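Long-range contacts in sulfotransferase (Mycobacterium tuberculosis, PDB 2ZQ5), which probably transfers a sulfuryl group from the donor PAPS to an acceptor substrate: residues T97-T102 / R256-I261; S181-S186 / S201-T206; H235-D240 / D291-G296; A249-T254 / A310-V315. One frame throughout, in Å; residues are numbered along the deposited sequence.

Contact 1 (T97-T102 / R256-I261); sequences TGLVRT and RPVETI
Thr-97 closes strand 94-97, with backbone hydrogen bonds to Val-252 and Thr-254 of the adjacent strand 250-255. Gly-98 follows with phi 147°, a conformation in which a beta carbon would run into the preceding carbonyl. Leu-99 then opens a type II turn that ends at Thr-102, and its CD2 lies 3.9 Å from CG2 of Val-258, the two side chains crossing nearly perpendicular. At Val-100 the backbone O meets the tip of Ile-261, CD1, at 3.7 Å. Arg-101 CB touches Ile-261 CG2 at 3.9 Å, while Arg-101 O receives NH1 of Arg-256 at 2.9 Å in the carbonyl plane and 5° out of the guanidinium plane. Arg-256 reaches it with a fully extended chain, CG anti to the backbone N. Thr-102 holds OG1 in the crowded position between N and carbonyl carbon, from which it donates to Leu-99 O at 2.6 Å and pins the turn. CG2 of Thr-102 is thereby turned onto Ile-261 CD1, 3.6 Å away, and onto Arg-256 CB. The segment TGLVRT, between a strand and a helix, fits the 5'-phosphosulfate-binding loop of sulfotransferases, and the Arg-256 loop probably corresponds to their 3'-phosphate-binding region, so the pair probably frames the PAPS site. Each loop leads from a sheet strand into a helix, 104-111 or 262-272; Leu-99 also packs on Met-265 of the latter and on Trp-293 and Leu-297 of helix 282-304.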
loop_
_atom_site.group_PDB
_atom_site.type_symbol
_atom_site.label_atom_id
_atom_site.label_comp_id
_atom_site.label_asym_id
_atom_site.label_seq_id
_atom_site.Cartn_x
_atom_site.Cartn_y
_atom_site.Cartn_z
ATOM N N THR A 97 7.903 4.518 4.563
ATOM C CA THR A 97 7.278 5.119 3.401
ATOM C C THR A 97 8.332 5.749 2.504
ATOM O O THR A 97 9.495 5.904 2.899
ATOM C CB THR A 97 6.191 6.154 3.806
ATOM O OG1 THR A 97 5.400 6.481 2.660
ATOM C CG2 THR A 97 6.817 7.421 4.367
ATOM N N GLY A 98 7.916 6.088 1.292
ATOM C CA GLY A 98 8.810 6.669 0.311
ATOM C C GLY A 98 8.353 6.186 -1.050
ATOM O O GLY A 98 7.417 5.393 -1.144
ATOM N N LEU A 99 9.001 6.659 -2.106
ATOM C CA LEU A 99 8.635 6.254 -3.461
ATOM C C LEU A 99 9.082 4.839 -3.768
ATOM O O LEU A 99 9.956 4.287 -3.102
ATOM C CB LEU A 99 9.274 7.189 -4.491
ATOM C CG LEU A 99 8.564 8.497 -4.840
ATOM C CD1 LEU A 99 8.219 9.281 -3.589
ATOM C CD2 LEU A 99 9.469 9.312 -5.760
ATOM N N VAL A 100 8.469 4.245 -4.785
ATOM C CA VAL A 100 8.872 2.913 -5.190
ATOM C C VAL A 100 10.280 3.125 -5.750
ATOM O O VAL A 100 10.602 4.221 -6.222
ATOM C CB VAL A 100 7.938 2.348 -6.286
ATOM C CG1 VAL A 100 7.979 3.231 -7.516
ATOM C CG2 VAL A 100 8.344 0.924 -6.634
ATOM N N ARG A 101 11.115 2.096 -5.671
ATOM C CA ARG A 101 12.495 2.150 -6.156
ATOM C C ARG A 101 13.437 2.936 -5.239
ATOM O O ARG A 101 14.508 3.367 -5.674
ATOM C CB ARG A 101 12.553 2.753 -7.569
ATOM C CG ARG A 101 11.671 2.066 -8.601
ATOM C CD ARG A 101 12.012 0.597 -8.773
ATOM N NE ARG A 101 11.215 -0.005 -9.840
ATOM C CZ ARG A 101 11.111 -1.313 -10.057
ATOM N NH1 ARG A 101 11.754 -2.172 -9.276
ATOM N NH2 ARG A 101 10.365 -1.762 -11.056
ATOM N N THR A 102 13.051 3.128 -3.978
ATOM C CA THR A 102 13.907 3.850 -3.033
ATOM C C THR A 102 14.327 2.985 -1.847
ATOM O O THR A 102 14.945 3.476 -0.901
ATOM C CB THR A 102 13.231 5.130 -2.479
ATOM O OG1 THR A 102 12.071 4.776 -1.713
ATOM C CG2 THR A 102 12.828 6.052 -3.614
ATOM N N ARG A 256 15.987 8.913 -2.382
ATOM C CA ARG A 256 16.807 8.634 -3.552
ATOM C C ARG A 256 16.465 9.726 -4.557
ATOM O O ARG A 256 15.292 10.010 -4.783
ATOM C CB ARG A 256 16.479 7.258 -4.130
ATOM C CG ARG A 256 17.493 6.778 -5.153
ATOM C CD ARG A 256 17.123 5.414 -5.679
ATOM N NE ARG A 256 18.155 4.876 -6.557
ATOM C CZ ARG A 256 18.080 3.694 -7.161
ATOM N NH1 ARG A 256 17.016 2.921 -6.988
ATOM N NH2 ARG A 256 19.076 3.278 -7.933
ATOM N N PRO A 257 17.480 10.373 -5.152
ATOM C CA PRO A 257 17.211 11.436 -6.125
ATOM C C PRO A 257 16.200 10.945 -7.152
ATOM O O PRO A 257 16.469 10.014 -7.904
ATOM C CB PRO A 257 18.587 11.708 -6.720
ATOM C CG PRO A 257 19.496 11.454 -5.552
ATOM C CD PRO A 257 18.930 10.172 -4.982
ATOM N N VAL A 258 15.040 11.590 -7.184
ATOM C CA VAL A 258 13.966 11.170 -8.072
ATOM C C VAL A 258 14.303 11.129 -9.557
ATOM O O VAL A 258 13.776 10.286 -10.283
ATOM C CB VAL A 258 12.699 12.028 -7.816
ATOM C CG1 VAL A 258 11.551 11.573 -8.713
ATOM C CG2 VAL A 258 12.288 11.900 -6.345
ATOM N N GLU A 259 15.186 12.009 -10.020
ATOM C CA GLU A 259 15.537 11.992 -11.434
ATOM C C GLU A 259 16.221 10.681 -11.830
ATOM O O GLU A 259 16.279 10.344 -13.013
ATOM C CB GLU A 259 16.439 13.185 -11.798
ATOM C CG GLU A 259 17.834 13.143 -11.188
ATOM C CD GLU A 259 17.912 13.831 -9.838
ATOM O OE1 GLU A 259 16.887 13.890 -9.129
ATOM O OE2 GLU A 259 19.010 14.306 -9.478
ATOM N N THR A 260 16.725 9.935 -10.848
ATOM C CA THR A 260 17.394 8.669 -11.137
ATOM C C THR A 260 16.450 7.469 -11.127
ATOM O O THR A 260 16.862 6.358 -11.456
ATOM C CB THR A 260 18.549 8.376 -10.144
ATOM O OG1 THR A 260 18.018 8.140 -8.835
ATOM C CG2 THR A 260 19.515 9.546 -10.094
ATOM N N ILE A 261 15.191 7.686 -10.754
ATOM C CA ILE A 261 14.223 6.590 -10.715
ATOM C C ILE A 261 12.896 6.857 -11.428
ATOM O O ILE A 261 12.112 5.930 -11.634
ATOM C CB ILE A 261 13.896 6.165 -9.255
ATOM C CG1 ILE A 261 13.406 7.373 -8.447
ATOM C CG2 ILE A 261 15.121 5.537 -8.604
ATOM C CD1 ILE A 261 12.865 7.007 -7.074
#

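Contact 2 (S181-S186 / S201-T206); sequences SLHSVS and SRQDWT
Trp-205 slides the six-membered end of its indole alongside the backbone of His-183 and Ser-184: CZ3 lies 3.4 Å from His-183 O and 3.9 Å from His-183 CB, while CH2 approaches Ser-184 N. Further round the rim, CZ2 of Trp-205 meets CG1 of Val-185 at 4.2 Å, the methyl standing at the ring edge near its plane. CG of Trp-205 is anti to the carbonyl carbon (chi1 -72°), although its CB does not point straight at the other loop; the length of the indole does the reaching. The two loops flank helix 194-201 in the largely helical part of this sulfotransferase fold, and Leu-200 of that helix touches His-183, Val-185 and Trp-205 alike. The imidazole of His-183 is held at both nitrogens. His-183 ND1 donates to Ser-181 O at 2.7 Å; the acceptor lies in the imidazole plane, whereas the donor stands well above the carbonyl plane. His-183 NE2 binds a water at 2.8 Å. That water donates to OE1 of Gln-203, also at 2.8 Å, and so bridges the two side chains. CB of Gln-203 stands at the edge of the imidazole, and the amide NE2 of Gln-203 is hydrogen-bonded to Trp-199 O, which fixes which way the amide faces. Just beyond, Asp-204 OD1 takes Thr-206 OG1 on its syn lone pair at 2.7 Å and receives Thr-206 N from above the carboxylate, a capping bond at the start of helix 206-219.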
loop_
_atom_site.group_PDB
_atom_site.type_symbol
_atom_site.label_atom_id
_atom_site.label_comp_id
_atom_site.label_asym_id
_atom_site.label_seq_id
_atom_site.Cartn_x
_atom_site.Cartn_y
_atom_site.Cartn_z
ATOM N N SER A 181 -11.570 1.318 2.206
ATOM C CA SER A 181 -12.196 2.638 2.316
ATOM C C SER A 181 -12.151 3.387 0.985
ATOM O O SER A 181 -12.614 4.528 0.890
ATOM C CB SER A 181 -11.460 3.485 3.357
ATOM O OG SER A 181 -11.399 2.841 4.616
ATOM N N LEU A 182 -11.592 2.744 -0.034
ATOM C CA LEU A 182 -11.441 3.346 -1.355
ATOM C C LEU A 182 -10.656 4.660 -1.312
ATOM O O LEU A 182 -10.882 5.557 -2.125
ATOM C CB LEU A 182 -12.802 3.551 -2.043
ATOM C CG LEU A 182 -13.478 2.318 -2.673
ATOM C CD1 LEU A 182 -12.475 1.541 -3.524
ATOM C CD2 LEU A 182 -14.043 1.424 -1.586
ATOM N N HIS A 183 -9.749 4.761 -0.341
ATOM C CA HIS A 183 -8.860 5.919 -0.193
ATOM C C HIS A 183 -7.461 5.343 -0.377
ATOM O O HIS A 183 -6.928 4.683 0.520
ATOM C CB HIS A 183 -8.966 6.551 1.202
ATOM C CG HIS A 183 -10.168 7.426 1.389
ATOM N ND1 HIS A 183 -11.453 6.931 1.428
ATOM C CD2 HIS A 183 -10.275 8.764 1.576
ATOM C CE1 HIS A 183 -12.300 7.923 1.632
ATOM N NE2 HIS A 183 -11.612 9.046 1.727
ATOM N N SER A 184 -6.861 5.590 -1.534
ATOM C CA SER A 184 -5.542 5.040 -1.827
ATOM C C SER A 184 -4.866 5.772 -2.974
ATOM O O SER A 184 -5.526 6.161 -3.936
ATOM C CB SER A 184 -5.688 3.556 -2.185
ATOM O OG SER A 184 -4.454 2.995 -2.596
ATOM N N VAL A 185 -3.553 5.968 -2.876
ATOM C CA VAL A 185 -2.837 6.630 -3.962
ATOM C C VAL A 185 -2.385 5.607 -5.004
ATOM O O VAL A 185 -1.697 5.951 -5.967
ATOM C CB VAL A 185 -1.609 7.439 -3.455
ATOM C CG1 VAL A 185 -2.076 8.611 -2.606
ATOM C CG2 VAL A 185 -0.668 6.544 -2.665
ATOM N N SER A 186 -2.783 4.349 -4.822
ATOM C CA SER A 186 -2.418 3.304 -5.773
ATOM C C SER A 186 -3.174 3.487 -7.085
ATOM O O SER A 186 -2.637 3.250 -8.167
ATOM C CB SER A 186 -2.732 1.918 -5.194
ATOM O OG SER A 186 -4.133 1.730 -5.031
ATOM N N SER A 201 -6.670 14.437 -2.686
ATOM C CA SER A 201 -5.747 15.408 -2.097
ATOM C C SER A 201 -6.449 16.374 -1.140
ATOM O O SER A 201 -5.797 17.030 -0.332
ATOM C CB SER A 201 -5.031 16.203 -3.192
ATOM O OG SER A 201 -5.868 17.209 -3.726
ATOM N N ARG A 202 -7.774 16.451 -1.227
ATOM C CA ARG A 202 -8.558 17.341 -0.371
ATOM C C ARG A 202 -9.243 16.614 0.786
ATOM O O ARG A 202 -9.915 17.240 1.602
ATOM C CB ARG A 202 -9.633 18.058 -1.203
ATOM C CG ARG A 202 -9.094 19.058 -2.217
ATOM C CD ARG A 202 -10.212 19.694 -3.036
ATOM N NE ARG A 202 -10.526 18.944 -4.253
ATOM C CZ ARG A 202 -11.686 18.338 -4.488
ATOM N NH1 ARG A 202 -12.659 18.381 -3.589
ATOM N NH2 ARG A 202 -11.878 17.694 -5.632
ATOM N N GLN A 203 -9.066 15.299 0.868
ATOM C CA GLN A 203 -9.725 14.516 1.909
ATOM C C GLN A 203 -8.986 14.357 3.222
ATOM O O GLN A 203 -7.759 14.425 3.283
ATOM C CB GLN A 203 -10.043 13.108 1.390
ATOM C CG GLN A 203 -10.880 13.073 0.130
ATOM C CD GLN A 203 -12.112 13.941 0.242
ATOM O OE1 GLN A 203 -12.972 13.720 1.101
ATOM N NE2 GLN A 203 -12.205 14.943 -0.624
ATOM N N ASP A 204 -9.764 14.143 4.277
ATOM C CA ASP A 204 -9.212 13.885 5.594
ATOM C C ASP A 204 -9.059 12.365 5.630
ATOM O O ASP A 204 -10.045 11.632 5.545
ATOM C CB ASP A 204 -10.181 14.344 6.684
ATOM C CG ASP A 204 -9.814 13.805 8.048
ATOM O OD1 ASP A 204 -8.608 13.589 8.295
ATOM O OD2 ASP A 204 -10.734 13.604 8.871
ATOM N N TRP A 205 -7.819 11.893 5.723
ATOM C CA TRP A 205 -7.551 10.458 5.741
ATOM C C TRP A 205 -7.784 9.802 7.096
ATOM O O TRP A 205 -7.733 8.576 7.204
ATOM C CB TRP A 205 -6.097 10.173 5.359
ATOM C CG TRP A 205 -5.709 10.374 3.923
ATOM C CD1 TRP A 205 -5.400 11.554 3.311
ATOM C CD2 TRP A 205 -5.445 9.341 2.965
ATOM N NE1 TRP A 205 -4.943 11.319 2.032
ATOM C CE2 TRP A 205 -4.960 9.970 1.796
ATOM C CE3 TRP A 205 -5.564 7.944 2.984
ATOM C CZ2 TRP A 205 -4.591 9.248 0.655
ATOM C CZ3 TRP A 205 -5.196 7.225 1.850
ATOM C CH2 TRP A 205 -4.715 7.879 0.700
ATOM N N THR A 206 -8.042 10.593 8.129
ATOM C CA THR A 206 -8.203 10.017 9.457
ATOM C C THR A 206 -9.179 8.846 9.566
ATOM O O THR A 206 -8.837 7.817 10.133
ATOM C CB THR A 206 -8.555 11.100 10.491
ATOM O OG1 THR A 206 -7.599 12.166 10.395
ATOM C CG2 THR A 206 -8.485 10.522 11.901
HETATM O O HOH W 1 -13.145 11.243 2.351
#

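Contact 3 (H235-D240 / D291-G296); sequences HLFALD and DTWSRG
The phenyl ring of Phe-237 is a knob seated among Thr-292, Trp-293, Arg-295 and Gly-296 of helix 282-304. Its CG is anti to the carbonyl carbon and chi2 is -100°, which lays one ring face against the glycine: Gly-296 CA is 3.5 Å from the ring centroid and 20° off the normal, a CH-pi contact. A beta carbon there would collide with Phe-237 CZ, so the closeness depends on a residue without a side chain. The rim of the ring finds other partners. Phe-237 CZ comes to 3.2 Å from Thr-292 O near the ring plane, and Phe-237 CE2 meets CZ3 of Trp-293 at 3.7 Å with the two ring planes tilted 64° apart. Thr-292 turns CG2 anti to its backbone N, where the methyl also touches Phe-237 CZ. Leu-236 rests its CB on Gly-296 O at 3.6 Å. Arg-295, bent at chi3, folds back along its own helix and grips Asp-291 side-on, NH2 to OD2 at 3.0 Å with NE also donating, while NH1 comes within 3.9 Å of Phe-237 CE1. Its NH2 has a second acidic partner in Glu-188, which also bonds Thr-292 OG1. Short helix 234-237 is therefore fastened to the long helix by shape and dispersion, perhaps helped by the weakly positive ring hydrogen facing Thr-292 O, while the guanidinium of Arg-295 beside the ring is paired with Asp-291 and Glu-188.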
loop_
_atom_site.group_PDB
_atom_site.type_symbol
_atom_site.label_atom_id
_atom_site.label_comp_id
_atom_site.label_asym_id
_atom_site.label_seq_id
_atom_site.Cartn_x
_atom_site.Cartn_y
_atom_site.Cartn_z
ATOM N N HIS A 235 1.463 6.881 3.273
ATOM C CA HIS A 235 1.938 7.542 4.475
ATOM C C HIS A 235 2.587 8.892 4.190
ATOM O O HIS A 235 2.671 9.745 5.070
ATOM C CB HIS A 235 2.848 6.574 5.229
ATOM C CG HIS A 235 2.151 5.297 5.589
ATOM N ND1 HIS A 235 2.748 4.058 5.517
ATOM C CD2 HIS A 235 0.867 5.075 5.955
ATOM C CE1 HIS A 235 1.857 3.126 5.814
ATOM N NE2 HIS A 235 0.708 3.717 6.083
ATOM N N LEU A 236 3.016 9.098 2.948
ATOM C CA LEU A 236 3.605 10.377 2.555
ATOM C C LEU A 236 2.517 11.446 2.495
ATOM O O LEU A 236 2.735 12.599 2.881
ATOM C CB LEU A 236 4.229 10.279 1.162
ATOM C CG LEU A 236 5.486 9.434 0.986
ATOM C CD1 LEU A 236 5.806 9.300 -0.496
ATOM C CD2 LEU A 236 6.648 10.087 1.727
ATOM N N PHE A 237 1.346 11.035 2.011
ATOM C CA PHE A 237 0.194 11.916 1.819
ATOM C C PHE A 237 -0.707 12.089 3.033
ATOM O O PHE A 237 -1.426 13.091 3.141
ATOM C CB PHE A 237 -0.693 11.368 0.689
ATOM C CG PHE A 237 0.002 11.210 -0.636
ATOM C CD1 PHE A 237 -0.155 12.170 -1.633
ATOM C CD2 PHE A 237 0.784 10.088 -0.903
ATOM C CE1 PHE A 237 0.454 12.010 -2.876
ATOM C CE2 PHE A 237 1.399 9.924 -2.143
ATOM C CZ PHE A 237 1.231 10.889 -3.131
ATOM N N ALA A 238 -0.679 11.116 3.936
ATOM C CA ALA A 238 -1.575 11.126 5.086
ATOM C C ALA A 238 -0.903 11.107 6.444
ATOM O O ALA A 238 -1.416 10.499 7.383
ATOM C CB ALA A 238 -2.532 9.941 4.974
ATOM N N LEU A 239 0.227 11.789 6.565
ATOM C CA LEU A 239 0.937 11.795 7.830
ATOM C C LEU A 239 0.099 12.319 8.994
ATOM O O LEU A 239 0.180 11.780 10.098
ATOM C CB LEU A 239 2.230 12.599 7.711
ATOM C CG LEU A 239 3.085 12.604 8.979
ATOM C CD1 LEU A 239 3.456 11.177 9.371
ATOM C CD2 LEU A 239 4.333 13.443 8.739
ATOM N N ASP A 240 -0.704 13.358 8.772
ATOM C CA ASP A 240 -1.517 13.872 9.870
ATOM C C ASP A 240 -2.498 12.814 10.360
ATOM O O ASP A 240 -2.699 12.663 11.565
ATOM C CB ASP A 240 -2.281 15.140 9.467
ATOM C CG ASP A 240 -1.367 16.337 9.261
ATOM O OD1 ASP A 240 -0.401 16.502 10.035
ATOM O OD2 ASP A 240 -1.628 17.125 8.329
ATOM N N ASP A 291 3.238 14.587 -11.027
ATOM C CA ASP A 291 2.292 15.253 -10.144
ATOM C C ASP A 291 2.088 14.490 -8.839
ATOM O O ASP A 291 2.244 15.048 -7.750
ATOM C CB ASP A 291 0.940 15.422 -10.840
ATOM C CG ASP A 291 -0.126 15.963 -9.908
ATOM O OD1 ASP A 291 0.101 17.027 -9.294
ATOM O OD2 ASP A 291 -1.192 15.324 -9.787
ATOM N N THR A 292 1.744 13.212 -8.952
ATOM C CA THR A 292 1.501 12.381 -7.780
ATOM C C THR A 292 2.623 12.368 -6.755
ATOM O O THR A 292 2.404 12.667 -5.580
ATOM C CB THR A 292 1.222 10.920 -8.185
ATOM O OG1 THR A 292 0.021 10.869 -8.958
ATOM C CG2 THR A 292 1.068 10.032 -6.953
ATOM N N TRP A 293 3.829 12.027 -7.193
ATOM C CA TRP A 293 4.940 11.926 -6.263
ATOM C C TRP A 293 5.543 13.229 -5.767
ATOM O O TRP A 293 6.126 13.257 -4.680
ATOM C CB TRP A 293 5.991 10.981 -6.847
ATOM C CG TRP A 293 5.352 9.655 -7.152
ATOM C CD1 TRP A 293 5.175 9.093 -8.381
ATOM C CD2 TRP A 293 4.644 8.819 -6.225
ATOM N NE1 TRP A 293 4.389 7.968 -8.283
ATOM C CE2 TRP A 293 4.049 7.777 -6.969
ATOM C CE3 TRP A 293 4.448 8.856 -4.836
ATOM C CZ2 TRP A 293 3.269 6.780 -6.374
ATOM C CZ3 TRP A 293 3.672 7.864 -4.242
ATOM C CH2 TRP A 293 3.092 6.840 -5.013
ATOM N N SER A 294 5.411 14.310 -6.529
ATOM C CA SER A 294 5.931 15.577 -6.030
ATOM C C SER A 294 4.970 16.048 -4.938
ATOM O O SER A 294 5.389 16.657 -3.956
ATOM C CB SER A 294 6.061 16.618 -7.153
ATOM O OG SER A 294 4.830 16.902 -7.789
ATOM N N ARG A 295 3.681 15.754 -5.102
ATOM C CA ARG A 295 2.697 16.121 -4.084
ATOM C C ARG A 295 2.949 15.286 -2.830
ATOM O O ARG A 295 2.940 15.806 -1.717
ATOM C CB ARG A 295 1.265 15.877 -4.583
ATOM C CG ARG A 295 0.726 16.986 -5.465
ATOM C CD ARG A 295 -0.771 16.852 -5.739
ATOM N NE ARG A 295 -1.092 15.783 -6.683
ATOM C CZ ARG A 295 -1.575 14.590 -6.348
ATOM N NH1 ARG A 295 -1.804 14.281 -5.077
ATOM N NH2 ARG A 295 -1.843 13.705 -7.300
ATOM N N GLY A 296 3.184 13.991 -3.015
ATOM C CA GLY A 296 3.438 13.119 -1.881
ATOM C C GLY A 296 4.617 13.570 -1.040
ATOM O O GLY A 296 4.513 13.688 0.180
#

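Contact 4 (A249-T254 / A310-V315); sequences ALVVQT and AQFYDV
Four backbone hydrogen bonds zip the two strands together in parallel register, Val-251 CA to Phe-312 CA 4.8 Å. Val-251 N donates to Gln-311 O at 2.8 Å and Tyr-313 N returns to Val-251 O; Gln-253 N then donates to Tyr-313 O and Val-315 N to Gln-253 O at 2.8 Å. Between them run CA-H...O contacts, the shortest from Phe-312 CA to Val-251 O at 3.2 Å. Apolar packing divides between the faces. On one, Val-251 and Phe-312 lie side by side, CB of the valine 3.7 Å from CD1 of the ring; on the other, the side chains of Val-252 and Val-315 cross obliquely, CG1 of the first 3.6 Å from CG2 of the second, and the latter methyl lies at the edge of the Tyr-313 ring. Among polar groups, Gln-253 extends beside Asp-314, whose carboxylate is tied to Arg-304 and His-255, and Tyr-313 OH bonds Asp-330. Gln-253 OE1 and Asp-314 OD1, both acceptors, stand 3.4 Å apart unbonded. Strand 250-255 also bonds to 94-97, and 312-316 is the outermost strand on this side, so the pair belongs to a beta-alpha-beta crossover in the five-stranded parallel sheet of a P-loop NTPase-like sulfotransferase.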
loop_
_atom_site.group_PDB
_atom_site.type_symbol
_atom_site.label_atom_id
_atom_site.label_comp_id
_atom_site.label_asym_id
_atom_site.label_seq_id
_atom_site.Cartn_x
_atom_site.Cartn_y
_atom_site.Cartn_z
ATOM N N ALA A 249 3.768 6.821 16.752
ATOM C CA ALA A 249 4.380 6.154 15.607
ATOM C C ALA A 249 5.835 6.527 15.352
ATOM O O ALA A 249 6.271 7.645 15.640
ATOM C CB ALA A 249 3.561 6.424 14.347
ATOM N N LEU A 250 6.577 5.565 14.812
ATOM C CA LEU A 250 7.977 5.748 14.452
ATOM C C LEU A 250 7.955 5.675 12.931
ATOM O O LEU A 250 7.647 4.631 12.355
ATOM C CB LEU A 250 8.827 4.621 15.043
ATOM C CG LEU A 250 8.698 4.459 16.560
ATOM C CD1 LEU A 250 9.535 3.277 17.018
ATOM C CD2 LEU A 250 9.143 5.740 17.257
ATOM N N VAL A 251 8.272 6.788 12.282
ATOM C CA VAL A 251 8.221 6.864 10.828
ATOM C C VAL A 251 9.594 6.933 10.172
ATOM O O VAL A 251 10.422 7.767 10.534
ATOM C CB VAL A 251 7.401 8.096 10.401
ATOM C CG1 VAL A 251 7.226 8.112 8.894
ATOM C CG2 VAL A 251 6.048 8.085 11.098
ATOM N N VAL A 252 9.815 6.050 9.200
ATOM C CA VAL A 252 11.071 5.994 8.460
ATOM C C VAL A 252 10.799 6.288 6.990
ATOM O O VAL A 252 9.995 5.606 6.356
ATOM C CB VAL A 252 11.727 4.594 8.547
ATOM C CG1 VAL A 252 13.042 4.587 7.780
ATOM C CG2 VAL A 252 11.952 4.212 9.998
ATOM N N GLN A 253 11.470 7.303 6.457
ATOM C CA GLN A 253 11.306 7.673 5.057
ATOM C C GLN A 253 12.579 7.382 4.274
ATOM O O GLN A 253 13.677 7.758 4.691
ATOM C CB GLN A 253 10.969 9.159 4.922
ATOM C CG GLN A 253 10.839 9.615 3.471
ATOM C CD GLN A 253 10.546 11.091 3.346
ATOM O OE1 GLN A 253 11.009 11.896 4.151
ATOM N NE2 GLN A 253 9.787 11.459 2.319
ATOM N N THR A 254 12.426 6.710 3.140
ATOM C CA THR A 254 13.566 6.397 2.291
ATOM C C THR A 254 13.747 7.533 1.294
ATOM O O THR A 254 12.785 8.211 0.926
ATOM C CB THR A 254 13.357 5.075 1.533
ATOM O OG1 THR A 254 12.110 5.120 0.829
ATOM C CG2 THR A 254 13.358 3.904 2.500
ATOM N N ALA A 310 11.977 13.283 16.932
ATOM C CA ALA A 310 12.479 12.057 17.544
ATOM C C ALA A 310 11.740 10.840 16.982
ATOM O O ALA A 310 12.222 9.710 17.068
ATOM C CB ALA A 310 12.302 12.119 19.057
ATOM N N GLN A 311 10.568 11.077 16.402
ATOM C CA GLN A 311 9.765 9.994 15.844
ATOM C C GLN A 311 9.969 9.778 14.350
ATOM O O GLN A 311 9.228 9.022 13.727
ATOM C CB GLN A 311 8.284 10.250 16.117
ATOM C CG GLN A 311 7.912 10.153 17.590
ATOM C CD GLN A 311 6.457 10.484 17.862
ATOM O OE1 GLN A 311 5.544 9.780 17.414
ATOM N NE2 GLN A 311 6.227 11.563 18.596
ATOM N N PHE A 312 10.978 10.429 13.779
ATOM C CA PHE A 312 11.249 10.307 12.348
ATOM C C PHE A 312 12.700 9.965 12.059
ATOM O O PHE A 312 13.603 10.366 12.796
ATOM C CB PHE A 312 10.896 11.615 11.633
ATOM C CG PHE A 312 9.434 11.930 11.637
ATOM C CD1 PHE A 312 8.632 11.602 10.547
ATOM C CD2 PHE A 312 8.845 12.517 12.751
ATOM C CE1 PHE A 312 7.264 11.855 10.569
ATOM C CE2 PHE A 312 7.480 12.773 12.783
ATOM C CZ PHE A 312 6.685 12.440 11.691
ATOM N N TYR A 313 12.913 9.227 10.976
ATOM C CA TYR A 313 14.254 8.836 10.560
ATOM C C TYR A 313 14.304 8.829 9.039
ATOM O O TYR A 313 13.387 8.326 8.387
ATOM C CB TYR A 313 14.599 7.437 11.083
ATOM C CG TYR A 313 16.053 7.051 10.894
ATOM C CD1 TYR A 313 16.985 7.252 11.910
ATOM C CD2 TYR A 313 16.499 6.507 9.691
ATOM C CE1 TYR A 313 18.326 6.920 11.731
ATOM C CE2 TYR A 313 17.839 6.174 9.500
ATOM C CZ TYR A 313 18.743 6.382 10.524
ATOM O OH TYR A 313 20.067 6.048 10.335
ATOM N N ASP A 314 15.367 9.397 8.479
ATOM C CA ASP A 314 15.549 9.443 7.032
ATOM C C ASP A 314 16.646 8.479 6.620
ATOM O O ASP A 314 17.753 8.518 7.163
ATOM C CB ASP A 314 15.927 10.854 6.584
ATOM C CG ASP A 314 14.826 11.856 6.832
ATOM O OD1 ASP A 314 13.770 11.756 6.169
ATOM O OD2 ASP A 314 15.012 12.739 7.693
ATOM N N VAL A 315 16.337 7.614 5.660
ATOM C CA VAL A 315 17.295 6.637 5.166
ATOM C C VAL A 315 17.637 6.922 3.712
ATOM O O VAL A 315 16.745 7.102 2.885
ATOM C CB VAL A 315 16.730 5.200 5.243
ATOM C CG1 VAL A 315 17.699 4.224 4.591
ATOM C CG2 VAL A 315 16.479 4.813 6.687
#

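How the contacts relate
Contacts 1 and 4 share the sheet: strand 250-255 leads from contact 4 into the Arg-256 loop of contact 1, and Thr-102 OG1 lies 2.6 Å from Thr-254 OG1, a probable hydrogen bond. Contact 3 packs beside both, with Leu-236 CD1 3.9 Å from Leu-99 CD1 and Leu-236 CD2 3.5 Å from Gln-253 NE2. It also meets contact 2, where Val-185 CG1 is 3.6 Å from Phe-237 CD2 and Trp-205 CG 3.4 Å from Ala-238 CB. A packed layer thus runs from the sheet to the helical side. The probable PAPS-binding loops are those of contact 1, whose centre is about 22 Å from that of contact 2.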